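Local coordinates for protein putative enoyl-CoA hydratase (PDB 3G64) that probably acts on acyl-CoA thioesters as an enoyl-CoA hydratase or a related enzyme of the crotonase family, at residues I23-L32 with L56-L67; D136-F146 with L195-A205. All coordinates share one frame; numbering follows the deposited sequence.

Contact 1 of 2, residues I23-L32 with L56-L67; sequences ITDGVATVTL and LSRRRAVRALVL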
loop_
_atom_site.group_PDB
_atom_site.type_symbol
_atom_site.label_atom_id
_atom_site.label_comp_id
_atom_site.label_asym_id
_atom_site.label_seq_id
_atom_site.Cartn_x
_atom_site.Cartn_y
_atom_site.Cartn_z
ATOM N N ILE A 23 -15.657 -29.523 10.763
ATOM C CA ILE A 23 -14.589 -29.160 11.696
ATOM C C ILE A 23 -13.853 -30.411 12.181
ATOM O O ILE A 23 -14.465 -31.334 12.714
ATOM C CB ILE A 23 -15.126 -28.391 12.922
ATOM C CG1 ILE A 23 -15.920 -27.158 12.481
ATOM C CG2 ILE A 23 -13.987 -27.927 13.825
ATOM C CD1 ILE A 23 -16.284 -26.252 13.648
ATOM N N THR A 24 -12.539 -30.434 11.978
ATOM C CA THR A 24 -11.707 -31.527 12.454
ATOM C C THR A 24 -10.472 -30.989 13.159
ATOM O O THR A 24 -9.631 -30.333 12.534
ATOM C CB THR A 24 -11.225 -32.425 11.296
ATOM O OG1 THR A 24 -12.355 -33.034 10.674
ATOM C CG2 THR A 24 -10.286 -33.505 11.814
ATOM N N ASP A 25 -10.366 -31.279 14.453
ATOM C CA ASP A 25 -9.163 -30.943 15.222
ATOM C C ASP A 25 -8.844 -29.453 15.088
ATOM O O ASP A 25 -7.708 -29.072 14.807
ATOM C CB ASP A 25 -7.979 -31.780 14.730
ATOM C CG ASP A 25 -6.841 -31.871 15.757
ATOM O OD1 ASP A 25 -6.996 -31.370 16.897
ATOM O OD2 ASP A 25 -5.787 -32.457 15.410
ATOM N N GLY A 26 -9.866 -28.622 15.253
ATOM C CA GLY A 26 -9.678 -27.177 15.256
ATOM C C GLY A 26 -9.561 -26.502 13.894
ATOM O O GLY A 26 -9.331 -25.293 13.831
ATOM N N VAL A 27 -9.698 -27.267 12.809
ATOM C CA VAL A 27 -9.727 -26.682 11.476
ATOM C C VAL A 27 -11.137 -26.774 10.903
ATOM O O VAL A 27 -11.684 -27.864 10.784
ATOM C CB VAL A 27 -8.765 -27.385 10.513
ATOM C CG1 VAL A 27 -8.922 -26.829 9.114
ATOM C CG2 VAL A 27 -7.348 -27.205 10.971
ATOM N N ALA A 28 -11.744 -25.627 10.589
ATOM C CA ALA A 28 -13.027 -25.633 9.898
ATOM C C ALA A 28 -12.803 -25.612 8.396
ATOM O O ALA A 28 -11.967 -24.856 7.893
ATOM C CB ALA A 28 -13.841 -24.425 10.320
ATOM N N THR A 29 -13.545 -26.440 7.670
ATOM C CA THR A 29 -13.576 -26.336 6.218
ATOM C C THR A 29 -14.973 -25.947 5.776
ATOM O O THR A 29 -15.953 -26.611 6.115
ATOM C CB THR A 29 -13.162 -27.660 5.533
ATOM O OG1 THR A 29 -11.891 -28.071 6.048
ATOM C CG2 THR A 29 -13.047 -27.456 4.030
ATOM N N VAL A 30 -15.068 -24.835 5.053
ATOM C CA VAL A 30 -16.348 -24.354 4.557
ATOM C C VAL A 30 -16.286 -24.525 3.052
ATOM O O VAL A 30 -15.496 -23.867 2.361
ATOM C CB VAL A 30 -16.600 -22.865 4.931
ATOM C CG1 VAL A 30 -17.959 -22.373 4.384
ATOM C CG2 VAL A 30 -16.541 -22.669 6.463
ATOM N N THR A 31 -17.078 -25.450 2.531
ATOM C CA THR A 31 -17.121 -25.620 1.100
ATOM C C THR A 31 -18.403 -25.021 0.549
ATOM O O THR A 31 -19.506 -25.415 0.952
ATOM C CB THR A 31 -17.038 -27.097 0.725
ATOM O OG1 THR A 31 -15.928 -27.702 1.418
ATOM C CG2 THR A 31 -16.875 -27.225 -0.775
ATOM N N LEU A 32 -18.255 -24.061 -0.364
ATOM C CA LEU A 32 -19.413 -23.459 -1.023
ATOM C C LEU A 32 -20.271 -24.521 -1.708
ATOM O O LEU A 32 -19.763 -25.489 -2.276
ATOM C CB LEU A 32 -18.969 -22.418 -2.028
ATOM C CG LEU A 32 -18.153 -21.306 -1.377
ATOM C CD1 LEU A 32 -17.633 -20.379 -2.444
ATOM C CD2 LEU A 32 -19.027 -20.537 -0.332
ATOM N N LEU A 56 -18.592 -19.007 14.955
ATOM C CA LEU A 56 -17.218 -19.471 15.183
ATOM C C LEU A 56 -16.387 -18.425 15.943
ATOM O O LEU A 56 -15.493 -18.764 16.706
ATOM C CB LEU A 56 -16.521 -19.798 13.867
ATOM C CG LEU A 56 -17.181 -20.879 13.023
ATOM C CD1 LEU A 56 -16.449 -21.146 11.716
ATOM C CD2 LEU A 56 -17.319 -22.164 13.849
ATOM N N SER A 57 -16.663 -17.151 15.702
ATOM C CA SER A 57 -15.881 -16.092 16.311
ATOM C C SER A 57 -16.183 -15.988 17.799
ATOM O O SER A 57 -15.269 -15.915 18.609
ATOM C CB SER A 57 -16.156 -14.740 15.648
ATOM O OG SER A 57 -15.592 -14.704 14.341
ATOM N N ARG A 58 -17.462 -16.006 18.153
ATOM C CA ARG A 58 -17.843 -15.823 19.542
ATOM C C ARG A 58 -17.443 -17.015 20.403
ATOM O O ARG A 58 -17.179 -16.859 21.589
ATOM C CB ARG A 58 -19.340 -15.487 19.678
ATOM C CG ARG A 58 -20.263 -16.690 19.715
ATOM C CD ARG A 58 -21.716 -16.235 19.575
ATOM N NE ARG A 58 -22.643 -17.364 19.608
ATOM C CZ ARG A 58 -23.701 -17.474 18.809
ATOM N NH1 ARG A 58 -23.961 -16.531 17.902
ATOM N NH2 ARG A 58 -24.487 -18.542 18.892
ATOM N N ARG A 59 -17.375 -18.200 19.809
ATOM C CA ARG A 59 -16.988 -19.388 20.564
ATOM C C ARG A 59 -15.488 -19.690 20.445
ATOM O O ARG A 59 -15.016 -20.650 21.030
ATOM C CB ARG A 59 -17.807 -20.618 20.143
ATOM C CG ARG A 59 -19.320 -20.453 20.248
ATOM C CD ARG A 59 -20.050 -21.705 19.771
ATOM N NE ARG A 59 -19.294 -22.395 18.727
ATOM C CZ ARG A 59 -19.763 -23.394 17.980
ATOM N NH1 ARG A 59 -21.006 -23.828 18.150
ATOM N NH2 ARG A 59 -18.990 -23.959 17.056
ATOM N N ARG A 60 -14.751 -18.853 19.710
ATOM C CA ARG A 60 -13.331 -19.082 19.436
ATOM C C ARG A 60 -13.117 -20.580 19.184
ATOM O O ARG A 60 -12.286 -21.256 19.812
ATOM C CB ARG A 60 -12.433 -18.526 20.551
ATOM C CG ARG A 60 -11.000 -18.266 20.081
ATOM C CD ARG A 60 -10.087 -17.754 21.179
ATOM N NE ARG A 60 -10.132 -16.300 21.268
ATOM C CZ ARG A 60 -9.322 -15.472 20.606
ATOM N NH1 ARG A 60 -8.391 -15.946 19.792
ATOM N NH2 ARG A 60 -9.443 -14.157 20.761
ATOM N N ALA A 61 -13.893 -21.067 18.223
ATOM C CA ALA A 61 -14.156 -22.478 18.054
ATOM C C ALA A 61 -12.988 -23.211 17.379
ATOM O O ALA A 61 -12.578 -24.288 17.807
ATOM C CB ALA A 61 -15.455 -22.637 17.240
ATOM N N VAL A 62 -12.446 -22.579 16.347
ATOM C CA VAL A 62 -11.461 -23.184 15.496
ATOM C C VAL A 62 -10.192 -22.346 15.522
ATOM O O VAL A 62 -10.194 -21.215 16.016
ATOM C CB VAL A 62 -12.014 -23.331 14.062
ATOM C CG1 VAL A 62 -13.392 -24.001 14.104
ATOM C CG2 VAL A 62 -12.111 -21.980 13.372
ATOM N N ARG A 63 -9.114 -22.917 15.001
ATOM C CA ARG A 63 -7.824 -22.255 14.961
ATOM C C ARG A 63 -7.425 -21.942 13.534
ATOM O O ARG A 63 -6.401 -21.319 13.312
ATOM C CB ARG A 63 -6.744 -23.122 15.654
ATOM C CG ARG A 63 -7.057 -23.442 17.118
ATOM C CD ARG A 63 -5.912 -24.145 17.892
ATOM N NE ARG A 63 -5.445 -25.412 17.316
ATOM C CZ ARG A 63 -6.055 -26.596 17.436
ATOM N NH1 ARG A 63 -7.195 -26.714 18.102
ATOM N NH2 ARG A 63 -5.520 -27.672 16.870
ATOM N N ALA A 64 -8.236 -22.370 12.568
ATOM C CA ALA A 64 -8.012 -22.045 11.156
ATOM C C ALA A 64 -9.257 -22.389 10.369
ATOM O O ALA A 64 -10.009 -23.308 10.723
ATOM C CB ALA A 64 -6.819 -22.819 10.578
ATOM N N LEU A 65 -9.468 -21.671 9.277
ATOM C CA LEU A 65 -10.606 -21.961 8.423
ATOM C C LEU A 65 -10.189 -21.937 6.958
ATOM O O LEU A 65 -9.511 -21.002 6.484
ATOM C CB LEU A 65 -11.760 -20.975 8.717
ATOM C CG LEU A 65 -13.056 -21.174 7.907
ATOM C CD1 LEU A 65 -14.258 -20.640 8.679
ATOM C CD2 LEU A 65 -12.961 -20.514 6.548
ATOM N N VAL A 66 -10.582 -22.985 6.251
ATOM C CA VAL A 66 -10.389 -23.088 4.809
ATOM C C VAL A 66 -11.710 -22.813 4.119
ATOM O O VAL A 66 -12.755 -23.383 4.477
ATOM C CB VAL A 66 -9.897 -24.485 4.396
ATOM C CG1 VAL A 66 -9.787 -24.591 2.866
ATOM C CG2 VAL A 66 -8.556 -24.811 5.068
ATOM N N LEU A 67 -11.672 -21.916 3.142
ATOM C CA LEU A 67 -12.833 -21.632 2.317
ATOM C C LEU A 67 -12.578 -22.269 0.938
ATOM O O LEU A 67 -11.602 -21.964 0.273
ATOM C CB LEU A 67 -13.031 -20.108 2.211
ATOM C CG LEU A 67 -14.193 -19.518 1.381
ATOM C CD1 LEU A 67 -15.528 -20.107 1.799
ATOM C CD2 LEU A 67 -14.249 -17.957 1.485
#
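I23 and V62 cross at about a right angle, with I23 CD1 3.7 Å from V62 CG1. The same V62 methyl also touches A28 CB. It faces them because CG1 lies anti to the carbonyl carbon (chi1 -50°). L65 continues this apolar face: its CD1 lies 3.8 Å from V30 CG2, the two chains meeting at a slant. L67 CD1 then reaches L32 CD2.

Strands 27-32 and 64-67 run parallel. A28 N bonds to A64 O, V66 N to A28 O, and V30 N to V66 O. At the turn, R63 N gives G26 O a nearly straight bond of 2.7 Å in the carbonyl plane.

The R63 chain bends at chi3 (-57°) and brings its guanidinium beside the D25-G26 backbone. D25 OD1 lies in the guanidinium plane, but the carboxylate is turned 76° against it and the salt bridge to NH2 is long, 4.0 Å. R63 NE is hydrogen-bonded to A217 O. With an alanine in its place, A217 O would probably lose this donor, and D25 the long ionic contact, while R214 still reaches D25 O and T24 O.

Helix 43-58 links the two strands in a beta-alpha-beta unit. Strand 19-24 flanks strand 27-32, and helix 205-217 covers V27 and V66 on the other face.

Contact 2 of 2, residues D136-F146 with L195-A205; sequences DFRVADPSTRF and LISELTEEGRA. With GOL (glycerol), chain F.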
loop_
_atom_site.group_PDB
_atom_site.type_symbol
_atom_site.label_atom_id
_atom_site.label_comp_id
_atom_site.label_asym_id
_atom_site.label_seq_id
_atom_site.Cartn_x
_atom_site.Cartn_y
_atom_site.Cartn_z
ATOM N N ASP A 136 -6.870 -14.385 4.654
ATOM C CA ASP A 136 -5.503 -14.106 5.038
ATOM C C ASP A 136 -4.523 -14.735 4.055
ATOM O O ASP A 136 -3.454 -14.145 3.763
ATOM C CB ASP A 136 -5.280 -14.603 6.466
ATOM C CG ASP A 136 -6.289 -13.968 7.430
ATOM O OD1 ASP A 136 -6.146 -12.752 7.693
ATOM O OD2 ASP A 136 -7.249 -14.651 7.859
ATOM N N PHE A 137 -4.891 -15.915 3.533
ATOM C CA PHE A 137 -4.036 -16.650 2.591
ATOM C C PHE A 137 -4.841 -17.058 1.363
ATOM O O PHE A 137 -5.995 -17.486 1.488
ATOM C CB PHE A 137 -3.411 -17.913 3.225
ATOM C CG PHE A 137 -2.514 -17.647 4.408
ATOM C CD1 PHE A 137 -1.134 -17.564 4.249
ATOM C CD2 PHE A 137 -3.047 -17.499 5.675
ATOM C CE1 PHE A 137 -0.304 -17.328 5.339
ATOM C CE2 PHE A 137 -2.223 -17.246 6.789
ATOM C CZ PHE A 137 -0.853 -17.161 6.615
ATOM N N ARG A 138 -4.223 -16.917 0.183
ATOM C CA ARG A 138 -4.765 -17.451 -1.067
ATOM C C ARG A 138 -3.810 -18.536 -1.614
ATOM O O ARG A 138 -2.697 -18.252 -2.083
ATOM C CB ARG A 138 -4.988 -16.345 -2.105
ATOM C CG ARG A 138 -6.232 -15.430 -1.809
ATOM C CD ARG A 138 -6.082 -14.017 -2.410
ATOM N NE ARG A 138 -4.960 -13.346 -1.768
ATOM C CZ ARG A 138 -4.988 -12.860 -0.523
ATOM N NH1 ARG A 138 -3.895 -12.319 -0.005
ATOM N NH2 ARG A 138 -6.101 -12.906 0.211
ATOM N N VAL A 139 -4.253 -19.779 -1.518
ATOM C CA VAL A 139 -3.497 -20.939 -2.018
ATOM C C VAL A 139 -4.134 -21.355 -3.341
ATOM O O VAL A 139 -5.270 -21.811 -3.375
ATOM C CB VAL A 139 -3.531 -22.063 -0.971
ATOM C CG1 VAL A 139 -2.899 -23.338 -1.494
ATOM C CG2 VAL A 139 -2.842 -21.576 0.339
ATOM N N ALA A 140 -3.405 -21.168 -4.435
ATOM C CA ALA A 140 -3.996 -21.165 -5.759
ATOM C C ALA A 140 -3.272 -22.117 -6.681
ATOM O O ALA A 140 -2.031 -22.149 -6.676
ATOM C CB ALA A 140 -3.906 -19.753 -6.347
ATOM N N ASP A 141 -4.028 -22.850 -7.497
ATOM C CA ASP A 141 -3.413 -23.661 -8.556
ATOM C C ASP A 141 -3.342 -22.832 -9.836
ATOM O O ASP A 141 -3.885 -21.720 -9.876
ATOM C CB ASP A 141 -4.039 -25.076 -8.689
ATOM C CG ASP A 141 -5.181 -25.165 -9.703
ATOM O OD1 ASP A 141 -5.784 -26.271 -9.794
ATOM O OD2 ASP A 141 -5.488 -24.171 -10.397
ATOM N N PRO A 142 -2.607 -23.322 -10.845
ATOM C CA PRO A 142 -2.321 -22.530 -12.048
ATOM C C PRO A 142 -3.533 -22.214 -12.884
ATOM O O PRO A 142 -3.406 -21.359 -13.770
ATOM C CB PRO A 142 -1.384 -23.454 -12.866
ATOM C CG PRO A 142 -0.700 -24.294 -11.841
ATOM C CD PRO A 142 -1.750 -24.524 -10.752
ATOM N N SER A 143 -4.657 -22.909 -12.675
ATOM C CA SER A 143 -5.885 -22.617 -13.428
ATOM C C SER A 143 -6.668 -21.395 -12.842
ATOM O O SER A 143 -7.724 -20.974 -13.362
ATOM C CB SER A 143 -6.783 -23.858 -13.441
ATOM O OG SER A 143 -7.389 -24.057 -12.156
ATOM N N THR A 144 -6.166 -20.847 -11.748
ATOM C CA THR A 144 -6.912 -19.799 -11.026
ATOM C C THR A 144 -7.043 -18.525 -11.851
ATOM O O THR A 144 -6.047 -18.019 -12.382
ATOM C CB THR A 144 -6.226 -19.453 -9.694
ATOM O OG1 THR A 144 -6.240 -20.606 -8.842
ATOM C CG2 THR A 144 -6.950 -18.278 -9.000
ATOM N N ARG A 145 -8.278 -18.043 -11.989
ATOM C CA ARG A 145 -8.578 -16.820 -12.727
ATOM C C ARG A 145 -9.459 -15.851 -11.903
ATOM O O ARG A 145 -10.662 -16.098 -11.734
ATOM C CB ARG A 145 -9.354 -17.135 -14.004
ATOM C CG ARG A 145 -8.712 -18.206 -14.883
ATOM C CD ARG A 145 -9.614 -18.601 -16.058
ATOM N NE ARG A 145 -8.726 -18.553 -17.191
ATOM C CZ ARG A 145 -8.867 -17.788 -18.266
ATOM N NH1 ARG A 145 -9.958 -17.050 -18.473
ATOM N NH2 ARG A 145 -7.901 -17.816 -19.172
ATOM N N PHE A 146 -8.868 -14.753 -11.432
ATOM C CA PHE A 146 -9.605 -13.687 -10.746
ATOM C C PHE A 146 -10.246 -12.736 -11.738
ATOM O O PHE A 146 -9.646 -12.381 -12.769
ATOM C CB PHE A 146 -8.668 -12.818 -9.899
ATOM C CG PHE A 146 -8.003 -13.520 -8.770
ATOM C CD1 PHE A 146 -8.548 -13.479 -7.489
ATOM C CD2 PHE A 146 -6.766 -14.158 -8.966
ATOM C CE1 PHE A 146 -7.879 -14.091 -6.394
ATOM C CE2 PHE A 146 -6.095 -14.780 -7.886
ATOM C CZ PHE A 146 -6.665 -14.756 -6.607
ATOM N N LEU A 195 -1.255 -11.194 -5.346
ATOM C CA LEU A 195 -2.532 -11.827 -4.983
ATOM C C LEU A 195 -2.432 -13.281 -4.537
ATOM O O LEU A 195 -3.417 -13.817 -4.025
ATOM C CB LEU A 195 -3.511 -11.788 -6.145
ATOM C CG LEU A 195 -4.201 -10.481 -6.463
ATOM C CD1 LEU A 195 -4.989 -10.618 -7.791
ATOM C CD2 LEU A 195 -5.106 -10.133 -5.296
ATOM N N ILE A 196 -1.271 -13.918 -4.732
ATOM C CA ILE A 196 -1.111 -15.336 -4.376
ATOM C C ILE A 196 -0.165 -15.543 -3.212
ATOM O O ILE A 196 0.968 -15.045 -3.244
ATOM C CB ILE A 196 -0.532 -16.144 -5.559
ATOM C CG1 ILE A 196 -1.398 -15.950 -6.800
ATOM C CG2 ILE A 196 -0.363 -17.643 -5.199
ATOM C CD1 ILE A 196 -2.810 -16.338 -6.574
ATOM N N SER A 197 -0.598 -16.303 -2.203
ATOM C CA SER A 197 0.265 -16.605 -1.052
ATOM C C SER A 197 1.103 -17.865 -1.290
ATOM O O SER A 197 2.236 -17.967 -0.829
ATOM C CB SER A 197 -0.585 -16.801 0.208
ATOM O OG SER A 197 -1.586 -15.792 0.288
ATOM N N GLU A 198 0.522 -18.825 -2.001
ATOM C CA GLU A 198 1.218 -20.051 -2.396
ATOM C C GLU A 198 0.679 -20.550 -3.722
ATOM O O GLU A 198 -0.521 -20.747 -3.871
ATOM C CB GLU A 198 1.047 -21.151 -1.358
ATOM C CG GLU A 198 1.722 -22.448 -1.802
ATOM C CD GLU A 198 1.584 -23.568 -0.801
ATOM O OE1 GLU A 198 1.099 -23.318 0.325
ATOM O OE2 GLU A 198 1.971 -24.706 -1.154
ATOM N N LEU A 199 1.559 -20.710 -4.699
ATOM C CA LEU A 199 1.151 -21.256 -5.983
ATOM C C LEU A 199 1.388 -22.756 -5.923
ATOM O O LEU A 199 2.472 -23.192 -5.592
ATOM C CB LEU A 199 1.968 -20.649 -7.122
ATOM C CG LEU A 199 1.548 -21.190 -8.489
ATOM C CD1 LEU A 199 0.127 -20.752 -8.811
ATOM C CD2 LEU A 199 2.518 -20.725 -9.551
ATOM N N THR A 200 0.366 -23.544 -6.211
ATOM C CA THR A 200 0.501 -24.989 -6.164
ATOM C C THR A 200 0.553 -25.578 -7.560
ATOM O O THR A 200 0.404 -24.883 -8.571
ATOM C CB THR A 200 -0.678 -25.640 -5.446
ATOM O OG1 THR A 200 -1.818 -25.630 -6.313
ATOM C CG2 THR A 200 -1.009 -24.885 -4.163
ATOM N N GLU A 201 0.754 -26.887 -7.589
ATOM C CA GLU A 201 0.583 -27.707 -8.771
ATOM C C GLU A 201 -0.899 -27.859 -9.117
ATOM O O GLU A 201 -1.765 -27.806 -8.244
ATOM C CB GLU A 201 1.136 -29.083 -8.421
ATOM C CG GLU A 201 1.937 -29.757 -9.464
ATOM C CD GLU A 201 2.196 -31.216 -9.079
ATOM O OE1 GLU A 201 2.840 -31.451 -8.028
ATOM O OE2 GLU A 201 1.735 -32.119 -9.813
ATOM N N GLU A 202 -1.183 -28.074 -10.396
ATOM C CA GLU A 202 -2.544 -28.313 -10.895
ATOM C C GLU A 202 -3.295 -29.366 -10.068
ATOM O O GLU A 202 -2.771 -30.443 -9.800
ATOM C CB GLU A 202 -2.463 -28.754 -12.363
ATOM C CG GLU A 202 -3.809 -28.883 -13.059
ATOM C CD GLU A 202 -4.566 -27.554 -13.151
ATOM O OE1 GLU A 202 -3.959 -26.525 -13.535
ATOM O OE2 GLU A 202 -5.780 -27.549 -12.847
ATOM N N GLY A 203 -4.517 -29.045 -9.655
ATOM C CA GLY A 203 -5.319 -29.939 -8.824
ATOM C C GLY A 203 -4.950 -30.102 -7.352
ATOM O O GLY A 203 -5.609 -30.840 -6.637
ATOM N N ARG A 204 -3.919 -29.409 -6.883
ATOM C CA ARG A 204 -3.451 -29.581 -5.496
ATOM C C ARG A 204 -3.838 -28.437 -4.524
ATOM O O ARG A 204 -3.384 -28.410 -3.383
ATOM C CB ARG A 204 -1.927 -29.750 -5.506
ATOM C CG ARG A 204 -1.455 -30.766 -6.548
ATOM C CD ARG A 204 -1.600 -32.169 -6.018
ATOM N NE ARG A 204 -0.539 -32.420 -5.046
ATOM C CZ ARG A 204 0.566 -33.122 -5.297
ATOM N NH1 ARG A 204 0.757 -33.684 -6.491
ATOM N NH2 ARG A 204 1.476 -33.273 -4.341
ATOM N N ALA A 205 -4.689 -27.505 -4.963
ATOM C CA ALA A 205 -4.981 -26.340 -4.115
ATOM C C ALA A 205 -5.661 -26.766 -2.803
ATOM O O ALA A 205 -5.282 -26.308 -1.728
ATOM C CB ALA A 205 -5.829 -25.324 -4.873
HETATM C C1 GOL F . -7.825 -27.447 -7.206
HETATM O O1 GOL F . -6.426 -27.455 -7.297
HETATM C C2 GOL F . -8.316 -28.817 -6.764
HETATM O O2 GOL F . -8.129 -28.962 -5.374
HETATM C C3 GOL F . -9.764 -29.047 -7.199
HETATM O O3 GOL F . -9.763 -29.268 -8.600
HETATM O O HOH W 1 -0.948 -14.114 2.355
HETATM O O HOH W 2 -7.742 -27.297 -11.272
#
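V139 pairs with E198 and A140 with L199 in a short parallel ladder, at the edge of the crotonase-fold sheet within this chain. A140 N bonds to E198 O, and T200 N to A140 O. S197 OG takes the bond from R138 N, while S197 N and E198 N both donate to R138 O.

The R138 side chain wraps round L195 O. Its CB, CG and CD lie 3.5, 3.9 and 3.1 Å from that oxygen. A bend at chi3 (-64°) lets NE bond to L195 O at 2.8 Å. The oxygen lies in the guanidinium plane, although NE sits above the carbonyl plane. Farther out, NH2 bonds to A132 O and A135 O. Backbone carbonyls thus hold the guanidinium through both NE and NH2.

L195 CD1 sits over one face of the F146 ring in a CH-pi contact. I196 CD1 meets the edge of that ring and also packs on A140 CB. G173 of the second subunit packs on R138.

Past the strands, D141 OD2 closes an Asx turn with S143 N. Glycerol O1 donates to D141 OD1 and accepts from A205 N. The same OD1 accepts from G203 N at 3.1 Å, on its anti side and 30° out of the carboxylate plane.

How the contacts relate
Contacts 1 and 2 belong to one mixed sheet. Contact 1 pairs strands 27-32 and 64-69, and contact 2 pairs strands 137-140 and 198-199. Strand 116-120 lies between the two pairs. Their centres are 20 Å apart and their nearest atoms about 7 Å, so they do not touch. Helix 205-217 connects them by packing: it touches V27 and V66 in contact 1, and F137, V139 and T200 in contact 2. Contact 2 alone meets the second subunit. Its glycerol, probably from the crystallisation liquor, is also hydrogen-bonded to D206, in helix 205-217. A zinc ion lies about 12 Å from the L195 side chain.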